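Local coordinates for protein acetylene hydratase (PDB 2E7Z) that catalyses the hydration of acetylene to acetaldehyde, without net redox change, using a tungsten-bis(molybdopterin guanine dinucleotide) cofactor and a [4Fe-4S] cluster, at residues M135-G140 with P714-G719. Residues are numbered along the deposited sequence; the frame is centred on the assembly and turned at random.
With W (tungsten ion), chain G; MGD (2-amino-5,6-dimercapto-7-methyl-3,7,8a,9-tetrahydro-8-oxa-1,3,9,10-tetraaza-anthracen-4-one guanosine dinucleotide), chain E.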
# COMPACT_ATOMS: atom_id res chain seq x y z
N MET A 135 3.90 -0.82 1.33
CA MET A 135 3.04 0.36 1.23
C MET A 135 3.82 1.66 0.95
O MET A 135 3.23 2.75 0.82
CB MET A 135 2.15 0.51 2.48
CG MET A 135 2.79 1.17 3.70
SD MET A 135 1.60 1.11 5.12
CE MET A 135 0.26 2.23 4.60
N TYR A 136 5.13 1.53 0.77
CA TYR A 136 5.93 2.63 0.22
C TYR A 136 5.39 3.10 -1.13
O TYR A 136 5.61 4.26 -1.50
CB TYR A 136 7.38 2.20 0.08
CG TYR A 136 8.38 3.33 -0.03
CD1 TYR A 136 8.72 3.86 -1.26
CD2 TYR A 136 8.99 3.85 1.12
CE1 TYR A 136 9.64 4.91 -1.36
CE2 TYR A 136 9.93 4.89 1.04
CZ TYR A 136 10.26 5.40 -0.21
OH TYR A 136 11.22 6.39 -0.32
N MET A 137 4.68 2.24 -1.87
CA MET A 137 3.99 2.71 -3.08
C MET A 137 2.51 2.38 -3.05
O MET A 137 1.91 2.11 -4.09
CB MET A 137 4.64 2.21 -4.38
CG MET A 137 4.57 0.72 -4.60
SD MET A 137 5.45 0.33 -6.13
CE MET A 137 5.31 -1.46 -6.18
N CYS A 138 1.92 2.37 -1.85
CA CYS A 138 0.46 2.23 -1.73
C CYS A 138 0.04 2.80 -0.39
O CYS A 138 0.23 2.16 0.62
CB CYS A 138 0.01 0.77 -1.89
SG CYS A 138 -1.79 0.59 -1.78
N ILE A 139 -0.48 4.03 -0.40
CA ILE A 139 -0.98 4.72 0.79
C ILE A 139 0.11 5.36 1.64
O ILE A 139 -0.05 6.49 2.07
CB ILE A 139 -2.01 3.87 1.65
CG1 ILE A 139 -3.21 3.51 0.76
CG2 ILE A 139 -2.43 4.66 2.88
CD1 ILE A 139 -4.19 2.52 1.36
N GLY A 140 1.22 4.66 1.91
CA GLY A 140 2.28 5.27 2.73
C GLY A 140 2.94 6.49 2.08
O GLY A 140 3.09 7.53 2.71
N PRO A 714 8.92 3.25 -7.53
CA PRO A 714 9.01 2.85 -8.92
C PRO A 714 7.73 3.04 -9.74
O PRO A 714 6.61 2.89 -9.24
CB PRO A 714 9.36 1.36 -8.82
CG PRO A 714 8.61 0.91 -7.58
CD PRO A 714 8.78 2.09 -6.62
N ASN A 715 7.94 3.33 -11.01
CA ASN A 715 6.86 3.47 -11.96
C ASN A 715 6.46 2.06 -12.46
O ASN A 715 7.32 1.29 -12.92
CB ASN A 715 7.35 4.36 -13.10
CG ASN A 715 6.43 4.34 -14.30
OD1 ASN A 715 5.53 5.17 -14.42
ND2 ASN A 715 6.65 3.38 -15.19
N LEU A 716 5.15 1.75 -12.39
CA LEU A 716 4.58 0.44 -12.77
C LEU A 716 3.44 0.55 -13.78
O LEU A 716 3.03 -0.45 -14.38
CB LEU A 716 4.00 -0.28 -11.54
CG LEU A 716 4.92 -1.16 -10.75
CD1 LEU A 716 5.91 -0.30 -9.92
CD2 LEU A 716 4.08 -2.10 -9.88
N ARG A 717 2.88 1.75 -13.90
CA ARG A 717 1.61 1.94 -14.58
C ARG A 717 1.82 2.96 -15.69
O ARG A 717 1.84 4.17 -15.45
CB ARG A 717 0.54 2.36 -13.58
CG ARG A 717 0.15 1.24 -12.65
CD ARG A 717 -0.90 1.65 -11.62
NE ARG A 717 -1.13 0.51 -10.74
CZ ARG A 717 -2.25 -0.20 -10.64
NH1 ARG A 717 -3.38 0.14 -11.28
NH2 ARG A 717 -2.25 -1.27 -9.87
N GLY A 718 2.01 2.44 -16.90
CA GLY A 718 2.47 3.23 -18.04
C GLY A 718 3.96 3.48 -17.89
O GLY A 718 4.59 3.03 -16.93
N GLY A 719 4.54 4.19 -18.86
CA GLY A 719 5.88 4.75 -18.70
C GLY A 719 7.01 3.77 -18.89
O GLY A 719 8.18 4.13 -18.69
W W G . -2.50 -1.63 -1.82
PB MGD E . 2.61 -9.64 -0.22
O1B MGD E . 3.87 -9.10 -0.86
O2B MGD E . 1.79 -10.64 -0.95
O3B MGD E . 1.60 -8.45 0.16
O3A MGD E . 2.11 -6.00 0.06
PA MGD E . 1.77 -7.17 1.11
O1A MGD E . 0.42 -6.98 1.74
O2A MGD E . 2.99 -7.30 1.97
O5' MGD E . 3.07 -10.25 1.20
C5' MGD E . 2.09 -10.46 2.20
C4' MGD E . 2.55 -11.65 3.01
O4' MGD E . 1.76 -11.70 4.20
C3' MGD E . 2.27 -12.99 2.33
O3' MGD E . 3.51 -13.73 2.23
C2' MGD E . 1.24 -13.72 3.22
O2' MGD E . 1.38 -15.16 3.31
C1' MGD E . 1.51 -13.08 4.55
N9 MGD E . 0.38 -13.01 5.49
C8 MGD E . -0.92 -12.77 5.20
N7 MGD E . -1.66 -12.69 6.32
C5 MGD E . -0.80 -12.81 7.36
C6 MGD E . -0.88 -12.81 8.81
O6 MGD E . -1.97 -12.64 9.39
N1 MGD E . 0.28 -12.95 9.47
C2 MGD E . 1.46 -13.19 8.91
N2 MGD E . 2.56 -13.32 9.70
N3 MGD E . 1.61 -13.21 7.58
C4 MGD E . 0.53 -13.02 6.80
C10 MGD E . 1.01 -5.33 -0.57
C11 MGD E . 1.57 -4.07 -1.20
O11 MGD E . 2.43 -4.51 -2.25
C12 MGD E . 0.45 -3.22 -1.74
S12 MGD E . -0.83 -2.80 -0.68
C13 MGD E . 0.48 -2.74 -2.99
S13 MGD E . -0.82 -1.88 -3.67
C14 MGD E . 1.65 -2.94 -3.91
N15 MGD E . 1.35 -3.86 -4.99
C16 MGD E . 2.42 -4.16 -5.78
C17 MGD E . 2.34 -4.45 -7.22
O17 MGD E . 1.24 -4.43 -7.81
N18 MGD E . 3.49 -4.74 -7.87
C19 MGD E . 4.70 -4.76 -7.26
N19 MGD E . 5.81 -5.06 -7.97
N20 MGD E . 4.84 -4.52 -5.95
C21 MGD E . 3.78 -4.22 -5.20
N22 MGD E . 3.94 -3.96 -3.90
C23 MGD E . 2.86 -3.44 -3.09
O HOH W 1 -3.22 -1.03 -0.01
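With CG set between its backbone N and carbonyl carbon (chi1 66°) and the rest of the chain fully extended (chi3 178°), Met137 carries its thioether out to Pro714 and Leu716. The sulfur makes the nearest approaches: SD of Met137 lies 3.5 Å from CG of Pro714, the two side chains crossing at about a right angle, and 3.9 Å from CD1 of Leu716. No hydrogen bond joins the segments. Beyond the sulfur, the methyl CE of Met137 stands over the face of the pterin, 3.1 Å from N20 of the MGD, while Leu716 sends CD2 to within 3.4 Å of its N18. In this DMSO reductase family fold the loop ahead of helix 140-150 supplies the protein ligand of the metal: SG of Cys138 binds tungsten at 2.3 Å, alongside dithiolene sulfurs and a water. The other segment leads into strand 720-726, which pairs with strand 596-600, and its Arg717 forms a salt bridge with a phosphate oxygen of the second MGD. Replacing Met137 with alanine removes the thioether, which is likely to leave a gap over the pterin face and take away the apolar neighbour that Pro714 CG and Leu716 CD1 meet across this contact. Farther along, ND2 of Asn715 donates to O of Gly718 at 2.7 Å, with the acceptor near the plane of the Asn715 amide, and OD1 of Asn715 accepts from the backbone N of Lys298, tying down both ends of that amide.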